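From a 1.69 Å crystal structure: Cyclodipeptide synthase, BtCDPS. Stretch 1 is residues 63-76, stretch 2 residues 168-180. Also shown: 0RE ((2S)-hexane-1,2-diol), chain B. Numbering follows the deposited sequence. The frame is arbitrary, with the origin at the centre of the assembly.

Stretch 1 (63-76) LAGDEAKNLLEALG
Stretch 2 168-180: NMLFHAVKYVLAE

The most unusual feature of this contact is a hydrogen bond from the opposing stretch to a backbone carbonyl at a kink in the helix. Helix 168-180 is bent where the N atoms of Lys175 and Tyr176 make no bond to the preceding turn; instead Lys175 N reaches His172 O at 3.4 Å, a weak bond, and Tyr176 N reaches Ala173 O at 3.0 Å, also weak. His172 O also accepts a hydrogen bond from Asn70 ND2, at 2.9 Å and a nearly linear 170°. Asn70 (chi1 -67°, chi2 42°) thereby places ND2 over one face of the His172 ring.

The frame is a pair of helices, 68-74 and 168-180, running antiparallel at 164° with axes 7.5 Å apart at closest approach. Register is set by the CA pairs Glu67-Tyr176 (4.9 Å), Asn70-Ala173 (5.2 Å) and Ala74-Met169 (4.9 Å). Each of the latter two pairs includes an alanine, and Ala173 CB lies 4.4 Å from Ala74 CB. Stretch 1 enters its helix through a type I turn from Gly65 to Ala68, with Ala68 N bonded to Gly65 O at 3.0 Å.

A polar network borders this packing. His172, chi1 -167° and chi2 62°, donates from NE2 to Glu73 OE1 at 2.6 Å and 163°, the carboxylate oxygen lying at the ring edge, near its plane. Glu73 (m, t, chi3 -30°) shares that oxygen with Lys69, whose NZ forms a salt bridge to OE1 of Glu73 at 3.0 Å. Lys69 starts from chi1 76°, and although its CA-to-CB bond points away, its end comes nearer.

Tyr176 supplies the largest covered area, 107 Å². With chi1 177° and chi2 89°, its ring receives Leu71 CD1 over one face, 3.9 Å from the ring centroid and only 5° off the normal, a well-centred CH-pi contact. Leu71 (m, t) also sets CD2 3.9 Å from Ala173 CB and 3.9 Å from Tyr176 CB. At the ring edge, Ala64 CB approaches Tyr176 CE1 to 4.0 Å. Glu67, with chi1 -78° and chi2 81°, packs CB 3.6 Å from Tyr176 CA.

At the other end, Met169 (m, t, p) lays CG 3.3 Å from Ala74 O, while Met169 CE meets Leu75 CD2 at 3.9 Å. Gly76 follows at phi/psi 59/72, a positive phi favouring glycine.

The diol 0RE donates from O01 to Glu180 OE1 at 2.8 Å and sets C08 3.5 Å from Ala64 N, touching both stretches.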

# COMPACT_ATOMS: atom_id res chain seq x y z
N LEU A 63 -0.19 -3.56 -6.37
CA LEU A 63 -0.94 -4.70 -5.85
C LEU A 63 -0.08 -5.51 -4.89
O LEU A 63 1.14 -5.38 -4.86
CB LEU A 63 -1.41 -5.60 -6.99
CG LEU A 63 -2.14 -4.94 -8.15
CD1 LEU A 63 -2.58 -6.00 -9.16
CD2 LEU A 63 -3.33 -4.14 -7.65
N ALA A 64 -0.73 -6.38 -4.13
CA ALA A 64 -0.01 -7.18 -3.14
C ALA A 64 0.84 -8.26 -3.81
O ALA A 64 0.43 -8.88 -4.80
CB ALA A 64 -0.99 -7.82 -2.16
N GLY A 65 2.03 -8.48 -3.25
CA GLY A 65 2.94 -9.51 -3.69
C GLY A 65 2.74 -10.81 -2.92
O GLY A 65 1.69 -11.03 -2.30
N ASP A 66 3.78 -11.65 -2.95
CA ASP A 66 3.66 -13.03 -2.49
C ASP A 66 3.21 -13.12 -1.04
O ASP A 66 2.46 -14.03 -0.66
CB ASP A 66 5.00 -13.75 -2.64
CG ASP A 66 5.52 -13.73 -4.06
OD1 ASP A 66 4.70 -13.68 -4.99
OD2 ASP A 66 6.76 -13.79 -4.23
N GLU A 67 3.68 -12.19 -0.20
CA GLU A 67 3.38 -12.29 1.22
C GLU A 67 1.92 -12.05 1.55
O GLU A 67 1.55 -12.12 2.73
CB GLU A 67 4.26 -11.30 2.01
CG GLU A 67 5.69 -11.76 2.23
CD GLU A 67 6.59 -11.51 1.02
OE1 GLU A 67 6.14 -10.88 0.04
OE2 GLU A 67 7.76 -11.95 1.05
N ALA A 68 1.08 -11.73 0.56
CA ALA A 68 -0.34 -11.62 0.84
C ALA A 68 -0.90 -12.93 1.38
O ALA A 68 -1.87 -12.92 2.15
CB ALA A 68 -1.11 -11.19 -0.40
N LYS A 69 -0.30 -14.07 1.01
CA LYS A 69 -0.75 -15.35 1.55
C LYS A 69 -0.56 -15.42 3.06
O LYS A 69 -1.34 -16.09 3.75
CB LYS A 69 -0.03 -16.50 0.85
CG LYS A 69 1.41 -16.74 1.27
CD LYS A 69 2.03 -17.87 0.45
CE LYS A 69 2.99 -18.72 1.27
NZ LYS A 69 3.50 -18.02 2.50
N ASN A 70 0.44 -14.72 3.60
CA ASN A 70 0.68 -14.74 5.04
C ASN A 70 -0.51 -14.22 5.82
O ASN A 70 -0.77 -14.67 6.94
CB ASN A 70 1.91 -13.91 5.40
CG ASN A 70 3.18 -14.52 4.88
OD1 ASN A 70 3.22 -15.00 3.74
ND2 ASN A 70 4.24 -14.52 5.70
N LEU A 71 -1.23 -13.24 5.25
CA LEU A 71 -2.40 -12.69 5.92
C LEU A 71 -3.47 -13.75 6.10
O LEU A 71 -4.15 -13.79 7.13
CB LEU A 71 -2.95 -11.49 5.14
CG LEU A 71 -1.98 -10.33 4.87
CD1 LEU A 71 -2.70 -9.26 4.09
CD2 LEU A 71 -1.41 -9.76 6.17
N LEU A 72 -3.62 -14.62 5.11
CA LEU A 72 -4.59 -15.71 5.22
C LEU A 72 -4.04 -16.85 6.08
O LEU A 72 -4.76 -17.38 6.93
CB LEU A 72 -4.98 -16.21 3.82
CG LEU A 72 -5.56 -15.17 2.85
CD1 LEU A 72 -5.79 -15.78 1.47
CD2 LEU A 72 -6.84 -14.54 3.38
N GLU A 73 -2.77 -17.21 5.89
CA GLU A 73 -2.16 -18.28 6.69
C GLU A 73 -2.23 -17.97 8.18
O GLU A 73 -2.34 -18.88 9.01
CB GLU A 73 -0.72 -18.50 6.26
CG GLU A 73 -0.59 -19.06 4.85
CD GLU A 73 0.84 -19.21 4.42
OE1 GLU A 73 1.69 -18.42 4.88
OE2 GLU A 73 1.11 -20.12 3.62
N ALA A 74 -2.15 -16.68 8.54
CA ALA A 74 -2.23 -16.33 9.95
C ALA A 74 -3.66 -16.44 10.48
O ALA A 74 -3.86 -16.70 11.66
CB ALA A 74 -1.69 -14.91 10.17
N LEU A 75 -4.66 -16.22 9.62
CA LEU A 75 -6.05 -16.38 10.00
C LEU A 75 -6.55 -17.80 9.78
O LEU A 75 -7.72 -18.00 9.41
CB LEU A 75 -6.93 -15.38 9.24
CG LEU A 75 -6.66 -13.90 9.55
CD1 LEU A 75 -7.44 -12.97 8.64
CD2 LEU A 75 -6.97 -13.61 11.01
N GLY A 76 -5.69 -18.80 9.97
CA GLY A 76 -6.05 -20.18 9.71
C GLY A 76 -6.48 -20.43 8.28
O GLY A 76 -7.67 -20.62 8.00
N ASN A 168 2.46 -15.30 17.24
CA ASN A 168 2.86 -16.07 16.07
C ASN A 168 2.08 -15.64 14.83
O ASN A 168 2.63 -15.62 13.73
CB ASN A 168 2.69 -17.57 16.33
CG ASN A 168 3.99 -18.23 16.72
OD1 ASN A 168 4.42 -18.17 17.88
ND2 ASN A 168 4.64 -18.87 15.75
N MET A 169 0.81 -15.25 15.00
CA MET A 169 0.07 -14.67 13.90
C MET A 169 0.68 -13.34 13.47
O MET A 169 0.89 -13.10 12.28
CB MET A 169 -1.40 -14.48 14.29
CG MET A 169 -2.21 -15.78 14.32
SD MET A 169 -3.80 -15.57 15.15
CE MET A 169 -4.65 -14.41 14.08
N LEU A 170 0.98 -12.47 14.44
CA LEU A 170 1.54 -11.16 14.14
C LEU A 170 2.88 -11.27 13.42
O LEU A 170 3.15 -10.52 12.47
CB LEU A 170 1.73 -10.34 15.42
CG LEU A 170 0.47 -9.88 16.15
CD1 LEU A 170 0.84 -9.18 17.46
CD2 LEU A 170 -0.36 -8.98 15.27
N PHE A 171 3.74 -12.17 13.87
CA PHE A 171 5.06 -12.28 13.27
C PHE A 171 5.00 -12.93 11.90
O PHE A 171 5.85 -12.65 11.05
CB PHE A 171 6.01 -13.04 14.19
CG PHE A 171 6.70 -12.16 15.21
CD1 PHE A 171 7.91 -11.56 14.91
CD2 PHE A 171 6.12 -11.90 16.44
CE1 PHE A 171 8.54 -10.74 15.81
CE2 PHE A 171 6.74 -11.08 17.37
CZ PHE A 171 7.96 -10.49 17.05
N HIS A 172 3.99 -13.78 11.65
CA HIS A 172 3.83 -14.32 10.30
C HIS A 172 3.33 -13.26 9.34
O HIS A 172 3.87 -13.09 8.24
CB HIS A 172 2.89 -15.52 10.32
CG HIS A 172 2.91 -16.32 9.05
ND1 HIS A 172 4.04 -16.96 8.60
CD2 HIS A 172 1.94 -16.58 8.15
CE1 HIS A 172 3.77 -17.59 7.47
NE2 HIS A 172 2.50 -17.38 7.17
N ALA A 173 2.29 -12.52 9.74
CA ALA A 173 1.72 -11.48 8.89
C ALA A 173 2.63 -10.25 8.75
O ALA A 173 2.46 -9.49 7.79
CB ALA A 173 0.37 -11.04 9.42
N VAL A 174 3.56 -10.02 9.68
CA VAL A 174 4.40 -8.83 9.54
C VAL A 174 5.36 -8.98 8.35
O VAL A 174 5.91 -7.98 7.87
CB VAL A 174 5.15 -8.52 10.85
CG1 VAL A 174 6.41 -9.36 11.00
CG2 VAL A 174 5.48 -7.01 10.96
N LYS A 175 5.55 -10.20 7.84
CA LYS A 175 6.33 -10.34 6.61
C LYS A 175 5.69 -9.58 5.47
O LYS A 175 6.40 -9.05 4.60
CB LYS A 175 6.49 -11.82 6.28
CG LYS A 175 7.42 -12.53 7.26
CD LYS A 175 7.39 -14.03 7.08
CE LYS A 175 8.20 -14.70 8.18
NZ LYS A 175 9.55 -14.07 8.26
N TYR A 176 4.35 -9.52 5.44
CA TYR A 176 3.63 -8.69 4.48
C TYR A 176 3.97 -7.21 4.67
O TYR A 176 4.26 -6.49 3.70
CB TYR A 176 2.13 -8.94 4.64
CG TYR A 176 1.25 -8.09 3.76
CD1 TYR A 176 0.88 -8.52 2.49
CD2 TYR A 176 0.75 -6.88 4.21
CE1 TYR A 176 0.08 -7.74 1.68
CE2 TYR A 176 -0.05 -6.11 3.41
CZ TYR A 176 -0.39 -6.55 2.15
OH TYR A 176 -1.20 -5.77 1.36
N VAL A 177 3.89 -6.74 5.91
CA VAL A 177 4.17 -5.34 6.23
C VAL A 177 5.58 -4.97 5.77
O VAL A 177 5.80 -3.94 5.12
CB VAL A 177 4.00 -5.10 7.74
CG1 VAL A 177 4.47 -3.70 8.13
CG2 VAL A 177 2.55 -5.29 8.14
N LEU A 178 6.56 -5.80 6.12
CA LEU A 178 7.94 -5.46 5.80
C LEU A 178 8.17 -5.44 4.30
O LEU A 178 8.94 -4.60 3.80
CB LEU A 178 8.91 -6.43 6.49
CG LEU A 178 8.77 -6.48 8.02
CD1 LEU A 178 9.75 -7.47 8.64
CD2 LEU A 178 8.94 -5.09 8.65
N ALA A 179 7.50 -6.33 3.55
CA ALA A 179 7.67 -6.38 2.10
C ALA A 179 7.02 -5.19 1.39
O ALA A 179 7.51 -4.78 0.33
CB ALA A 179 7.08 -7.68 1.54
N GLU A 180 5.93 -4.64 1.94
CA GLU A 180 5.27 -3.49 1.29
C GLU A 180 5.89 -2.17 1.71
O GLU A 180 5.80 -1.18 0.97
CB GLU A 180 3.77 -3.47 1.62
CG GLU A 180 3.47 -3.22 3.11
CD GLU A 180 1.98 -3.01 3.43
OE1 GLU A 180 1.17 -2.79 2.50
OE2 GLU A 180 1.63 -3.07 4.64
O01 0RE B . -1.16 -1.16 2.63
C02 0RE B . -2.20 -0.61 1.89
C03 0RE B . -1.62 0.03 0.63
O04 0RE B . -1.07 1.28 0.96
C05 0RE B . -0.55 -0.89 0.07
C06 0RE B . -1.16 -2.24 -0.31
C07 0RE B . -0.04 -3.18 -0.73
C08 0RE B . -0.23 -3.44 -2.21